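Local coordinates for uncharacterized protein (Bacteroides cellulosilyticus, PDB 5JVK), which probably hydrolyses O-glycosidic bonds in carbohydrates, as a family 39 glycoside hydrolase of a gut symbiont, at residues V310-I322 with T360-V373. Residues are numbered along the deposited sequence; the frame is centred on the assembly and turned at random.
Sequences VNIPTVWPYLKKI and TYLLSRRHYMSPGV
Ile312, Trp316 and Lys320, one turn apart along helix 312-322, meet Leu363, His367 and Met369 in turn. The axis of helix 312-322 passes that of helix 360-366 at 9.6 Å and -37°, the two running in roughly the same direction. Asn311 caps the first helix, its OD1 accepting from both N and OG1 of Thr314; the second helix ends near His367 and gives way to a loop leading to Val373. Trp316 is the hub. Met369 CE sits over one face of its indole, 3.8 Å from the centroid of the five-membered ring and almost on the ring normal, while Ile312 CG2, from the same helix as Trp316, lies off-centre on the opposite face and also packs on Leu363 CB. Met369 reaches that spot because CG sits between backbone N and carbonyl carbon (chi1 69°) and the chain bends at chi2; its sulfur lies farther off, a Met-aromatic contact. At the indole edge, CD1 approaches His367 O in the ring plane (3.4 Å), and NE1 lies 3.1 Å from Ser364 OG. Pro313 CA lies over one face of the His367 imidazole, a CH-pi contact 3.9 Å from the centroid; Arg366 CG lies off-centre on the other. Ile312 CD1 extends to Thr360 CA (3.7 Å), while the aliphatic part of Lys320 slides past Met369 CB and the Lys320 ammonium forms a salt bridge with Glu324. In this (beta/alpha)8 barrel the contact packs together the helices following strands 284-287 and 335-341. Trp316 and Met369 also rest on strand 335-341, the loop ends in the last barrel strand, 373-375, and Leu363 touches Trp446 of strand 439-447 in the neighbouring antiparallel sheet.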
loop_
_atom_site.group_PDB
_atom_site.type_symbol
_atom_site.label_atom_id
_atom_site.label_comp_id
_atom_site.label_asym_id
_atom_site.label_seq_id
_atom_site.Cartn_x
_atom_site.Cartn_y
_atom_site.Cartn_z
ATOM N N VAL A 310 -11.919 -16.286 4.579
ATOM C CA VAL A 310 -11.028 -15.148 4.823
ATOM C C VAL A 310 -10.936 -14.305 3.555
ATOM O O VAL A 310 -10.104 -14.564 2.690
ATOM C CB VAL A 310 -9.622 -15.595 5.288
ATOM C CG1 VAL A 310 -8.720 -14.390 5.542
ATOM C CG2 VAL A 310 -9.731 -16.449 6.542
ATOM N N ASN A 311 -11.823 -13.319 3.453
ATOM C CA ASN A 311 -11.781 -12.300 2.398
ATOM C C ASN A 311 -12.161 -10.941 2.977
ATOM O O ASN A 311 -12.600 -10.866 4.119
ATOM C CB ASN A 311 -12.678 -12.678 1.208
ATOM C CG ASN A 311 -14.082 -13.108 1.613
ATOM O OD1 ASN A 311 -14.815 -12.373 2.277
ATOM N ND2 ASN A 311 -14.477 -14.298 1.177
ATOM N N ILE A 312 -11.987 -9.873 2.201
ATOM C CA ILE A 312 -12.268 -8.517 2.692
ATOM C C ILE A 312 -13.747 -8.315 3.062
ATOM O O ILE A 312 -14.027 -7.768 4.125
ATOM C CB ILE A 312 -11.767 -7.412 1.723
ATOM C CG1 ILE A 312 -10.235 -7.411 1.686
ATOM C CG2 ILE A 312 -12.283 -6.038 2.144
ATOM C CD1 ILE A 312 -9.624 -6.477 0.663
ATOM N N PRO A 313 -14.692 -8.757 2.207
ATOM C CA PRO A 313 -16.110 -8.594 2.575
ATOM C C PRO A 313 -16.576 -9.348 3.836
ATOM O O PRO A 313 -17.579 -8.957 4.435
ATOM C CB PRO A 313 -16.853 -9.108 1.337
ATOM C CG PRO A 313 -15.888 -8.925 0.218
ATOM C CD PRO A 313 -14.547 -9.224 0.816
ATOM N N THR A 314 -15.869 -10.409 4.225
ATOM C CA THR A 314 -16.168 -11.139 5.458
ATOM C C THR A 314 -15.374 -10.602 6.641
ATOM O O THR A 314 -15.938 -10.369 7.711
ATOM C CB THR A 314 -15.856 -12.639 5.302
ATOM O OG1 THR A 314 -16.593 -13.167 4.196
ATOM C CG2 THR A 314 -16.220 -13.414 6.564
ATOM N N VAL A 315 -14.069 -10.423 6.448
ATOM C CA VAL A 315 -13.157 -10.032 7.531
ATOM C C VAL A 315 -13.394 -8.597 8.032
ATOM O O VAL A 315 -13.377 -8.364 9.245
ATOM C CB VAL A 315 -11.673 -10.214 7.114
ATOM C CG1 VAL A 315 -10.715 -9.636 8.157
ATOM C CG2 VAL A 315 -11.360 -11.687 6.877
ATOM N N TRP A 316 -13.612 -7.651 7.116
ATOM C CA TRP A 316 -13.744 -6.235 7.499
ATOM C C TRP A 316 -14.947 -6.004 8.440
ATOM O O TRP A 316 -14.759 -5.453 9.526
ATOM C CB TRP A 316 -13.776 -5.286 6.276
ATOM C CG TRP A 316 -12.429 -4.686 5.855
ATOM C CD1 TRP A 316 -12.168 -3.362 5.623
ATOM C CD2 TRP A 316 -11.193 -5.380 5.611
ATOM N NE1 TRP A 316 -10.858 -3.188 5.254
ATOM C CE2 TRP A 316 -10.236 -4.406 5.234
ATOM C CE3 TRP A 316 -10.800 -6.724 5.670
ATOM C CZ2 TRP A 316 -8.909 -4.734 4.923
ATOM C CZ3 TRP A 316 -9.474 -7.051 5.358
ATOM C CH2 TRP A 316 -8.549 -6.055 4.989
ATOM N N PRO A 317 -16.169 -6.443 8.050
ATOM C CA PRO A 317 -17.313 -6.340 8.975
ATOM C C PRO A 317 -17.186 -7.156 10.264
ATOM O O PRO A 317 -17.716 -6.742 11.294
ATOM C CB PRO A 317 -18.491 -6.871 8.147
ATOM C CG PRO A 317 -18.078 -6.681 6.739
ATOM C CD PRO A 317 -16.601 -6.957 6.738
ATOM N N TYR A 318 -16.505 -8.300 10.199
ATOM C CA TYR A 318 -16.313 -9.162 11.370
ATOM C C TYR A 318 -15.464 -8.493 12.457
ATOM O O TYR A 318 -15.826 -8.542 13.629
ATOM C CB TYR A 318 -15.713 -10.519 10.963
ATOM C CG TYR A 318 -15.263 -11.389 12.124
ATOM C CD1 TYR A 318 -16.189 -12.045 12.944
ATOM C CD2 TYR A 318 -13.907 -11.561 12.398
ATOM C CE1 TYR A 318 -15.770 -12.843 14.005
ATOM C CE2 TYR A 318 -13.481 -12.352 13.450
ATOM C CZ TYR A 318 -14.408 -12.992 14.253
ATOM O OH TYR A 318 -13.955 -13.775 15.297
ATOM N N LEU A 319 -14.351 -7.873 12.076
ATOM C CA LEU A 319 -13.483 -7.193 13.049
ATOM C C LEU A 319 -14.050 -5.852 13.516
ATOM O O LEU A 319 -13.716 -5.386 14.607
ATOM C CB LEU A 319 -12.074 -7.006 12.484
ATOM C CG LEU A 319 -11.344 -8.294 12.104
ATOM C CD1 LEU A 319 -9.981 -7.952 11.534
ATOM C CD2 LEU A 319 -11.209 -9.253 13.278
ATOM N N LYS A 320 -14.889 -5.235 12.686
ATOM C CA LYS A 320 -15.638 -4.037 13.069
ATOM C C LYS A 320 -16.605 -4.362 14.208
ATOM O O LYS A 320 -16.676 -3.629 15.195
ATOM C CB LYS A 320 -16.406 -3.491 11.864
ATOM C CG LYS A 320 -16.962 -2.088 12.028
ATOM C CD LYS A 320 -17.739 -1.683 10.783
ATOM C CE LYS A 320 -17.923 -0.176 10.671
ATOM N NZ LYS A 320 -18.915 0.357 11.645
ATOM N N LYS A 321 -17.336 -5.468 14.054
ATOM C CA LYS A 321 -18.242 -5.993 15.083
ATOM C C LYS A 321 -17.520 -6.240 16.415
ATOM O O LYS A 321 -18.012 -5.833 17.465
ATOM C CB LYS A 321 -18.901 -7.287 14.579
ATOM C CG LYS A 321 -19.889 -7.958 15.528
ATOM C CD LYS A 321 -20.308 -9.326 14.997
ATOM C CE LYS A 321 -20.961 -10.196 16.063
ATOM N NZ LYS A 321 -22.345 -9.756 16.399
ATOM N N ILE A 322 -16.356 -6.889 16.360
ATOM C CA ILE A 322 -15.573 -7.204 17.562
ATOM C C ILE A 322 -15.218 -5.924 18.319
ATOM O O ILE A 322 -15.421 -5.849 19.530
ATOM C CB ILE A 322 -14.274 -7.993 17.235
ATOM C CG1 ILE A 322 -14.589 -9.383 16.654
ATOM C CG2 ILE A 322 -13.377 -8.135 18.466
ATOM C CD1 ILE A 322 -15.394 -10.304 17.551
ATOM N N THR A 360 -8.624 -4.267 -3.427
ATOM C CA THR A 360 -8.418 -4.193 -1.972
ATOM C C THR A 360 -8.890 -2.856 -1.397
ATOM O O THR A 360 -9.655 -2.831 -0.434
ATOM C CB THR A 360 -6.936 -4.415 -1.587
ATOM O OG1 THR A 360 -6.559 -5.753 -1.912
ATOM C CG2 THR A 360 -6.695 -4.186 -0.092
ATOM N N TYR A 361 -8.435 -1.757 -1.989
ATOM C CA TYR A 361 -8.770 -0.425 -1.475
ATOM C C TYR A 361 -10.221 -0.028 -1.758
ATOM O O TYR A 361 -10.842 0.663 -0.947
ATOM C CB TYR A 361 -7.782 0.625 -1.995
ATOM C CG TYR A 361 -6.403 0.460 -1.395
ATOM C CD1 TYR A 361 -6.193 0.675 -0.037
ATOM C CD2 TYR A 361 -5.312 0.075 -2.175
ATOM C CE1 TYR A 361 -4.938 0.522 0.529
ATOM C CE2 TYR A 361 -4.049 -0.082 -1.617
ATOM C CZ TYR A 361 -3.868 0.144 -0.261
ATOM O OH TYR A 361 -2.629 -0.005 0.313
ATOM N N LEU A 362 -10.761 -0.484 -2.887
ATOM C CA LEU A 362 -12.177 -0.282 -3.201
ATOM C C LEU A 362 -13.083 -1.073 -2.258
ATOM O O LEU A 362 -14.058 -0.526 -1.739
ATOM C CB LEU A 362 -12.471 -0.639 -4.661
ATOM C CG LEU A 362 -11.862 0.325 -5.685
ATOM C CD1 LEU A 362 -11.803 -0.308 -7.069
ATOM C CD2 LEU A 362 -12.623 1.641 -5.733
ATOM N N LEU A 363 -12.758 -2.344 -2.024
ATOM C CA LEU A 363 -13.505 -3.160 -1.055
ATOM C C LEU A 363 -13.285 -2.708 0.400
ATOM O O LEU A 363 -14.208 -2.777 1.214
ATOM C CB LEU A 363 -13.169 -4.647 -1.208
ATOM C CG LEU A 363 -13.662 -5.319 -2.493
ATOM C CD1 LEU A 363 -13.012 -6.685 -2.664
ATOM C CD2 LEU A 363 -15.179 -5.452 -2.517
ATOM N N SER A 364 -12.076 -2.251 0.724
ATOM C CA SER A 364 -11.781 -1.731 2.067
ATOM C C SER A 364 -12.642 -0.508 2.406
ATOM O O SER A 364 -13.236 -0.446 3.482
ATOM C CB SER A 364 -10.296 -1.394 2.209
ATOM O OG SER A 364 -10.023 -0.761 3.445
ATOM N N ARG A 365 -12.719 0.445 1.479
ATOM C CA ARG A 365 -13.579 1.621 1.640
ATOM C C ARG A 365 -15.067 1.245 1.672
ATOM O O ARG A 365 -15.841 1.844 2.422
ATOM C CB ARG A 365 -13.311 2.638 0.521
ATOM C CG ARG A 365 -13.952 4.013 0.711
ATOM C CD ARG A 365 -13.295 4.826 1.818
ATOM N NE ARG A 365 -11.906 5.168 1.510
ATOM C CZ ARG A 365 -11.509 6.132 0.675
ATOM N NH1 ARG A 365 -12.385 6.886 0.014
ATOM N NH2 ARG A 365 -10.208 6.341 0.489
ATOM N N ARG A 366 -15.463 0.263 0.861
ATOM C CA ARG A 366 -16.849 -0.234 0.850
ATOM C C ARG A 366 -17.293 -0.675 2.240
ATOM O O ARG A 366 -18.336 -0.240 2.727
ATOM C CB ARG A 366 -16.991 -1.399 -0.127
ATOM C CG ARG A 366 -18.409 -1.925 -0.298
ATOM C CD ARG A 366 -18.390 -3.312 -0.903
ATOM N NE ARG A 366 -19.731 -3.869 -1.047
ATOM C CZ ARG A 366 -20.007 -5.141 -1.343
ATOM N NH1 ARG A 366 -19.038 -6.042 -1.521
ATOM N NH2 ARG A 366 -21.277 -5.520 -1.455
ATOM N N HIS A 367 -16.488 -1.532 2.864
ATOM C CA HIS A 367 -16.730 -2.025 4.223
ATOM C C HIS A 367 -15.858 -1.248 5.220
ATOM O O HIS A 367 -15.173 -1.850 6.051
ATOM C CB HIS A 367 -16.401 -3.524 4.303
ATOM C CG HIS A 367 -17.079 -4.360 3.262
ATOM N ND1 HIS A 367 -18.382 -4.792 3.386
ATOM C CD2 HIS A 367 -16.628 -4.859 2.087
ATOM C CE1 HIS A 367 -18.708 -5.511 2.327
ATOM N NE2 HIS A 367 -17.661 -5.571 1.525
ATOM N N TYR A 368 -15.899 0.086 5.144
ATOM C CA TYR A 368 -14.952 0.939 5.878
ATOM C C TYR A 368 -14.894 0.623 7.369
ATOM O O TYR A 368 -15.911 0.667 8.061
ATOM C CB TYR A 368 -15.251 2.434 5.698
ATOM C CG TYR A 368 -14.175 3.309 6.316
ATOM C CD1 TYR A 368 -12.918 3.416 5.722
ATOM C CD2 TYR A 368 -14.399 4.001 7.512
ATOM C CE1 TYR A 368 -11.919 4.196 6.289
ATOM C CE2 TYR A 368 -13.406 4.787 8.087
ATOM C CZ TYR A 368 -12.167 4.880 7.471
ATOM O OH TYR A 368 -11.174 5.653 8.024
ATOM N N MET A 369 -13.694 0.291 7.840
ATOM C CA MET A 369 -13.440 0.072 9.269
ATOM C C MET A 369 -12.022 0.447 9.716
ATOM O O MET A 369 -11.862 0.990 10.806
ATOM C CB MET A 369 -13.797 -1.369 9.673
ATOM C CG MET A 369 -12.900 -2.460 9.109
ATOM S SD MET A 369 -11.637 -2.998 10.277
ATOM C CE MET A 369 -10.598 -4.015 9.232
ATOM N N SER A 370 -11.007 0.163 8.896
ATOM C CA SER A 370 -9.617 0.491 9.225
ATOM C C SER A 370 -9.244 1.904 8.763
ATOM O O SER A 370 -9.598 2.298 7.648
ATOM C CB SER A 370 -8.669 -0.520 8.575
ATOM O OG SER A 370 -7.328 -0.290 8.970
ATOM N N PRO A 371 -8.519 2.670 9.611
ATOM C CA PRO A 371 -7.982 3.966 9.180
ATOM C C PRO A 371 -6.646 3.883 8.427
ATOM O O PRO A 371 -6.130 4.916 8.009
ATOM C CB PRO A 371 -7.800 4.715 10.501
ATOM C CG PRO A 371 -7.486 3.643 11.483
ATOM C CD PRO A 371 -8.253 2.425 11.043
ATOM N N GLY A 372 -6.086 2.682 8.269
ATOM C CA GLY A 372 -4.808 2.512 7.581
ATOM C C GLY A 372 -4.603 1.105 7.048
ATOM O O GLY A 372 -4.343 0.176 7.813
ATOM N N VAL A 373 -4.728 0.959 5.731
ATOM C CA VAL A 373 -4.462 -0.295 5.039
ATOM C C VAL A 373 -3.153 -0.135 4.276
ATOM O O VAL A 373 -3.094 0.597 3.285
ATOM C CB VAL A 373 -5.620 -0.658 4.087
ATOM C CG1 VAL A 373 -5.300 -1.918 3.290
ATOM C CG2 VAL A 373 -6.910 -0.824 4.883
#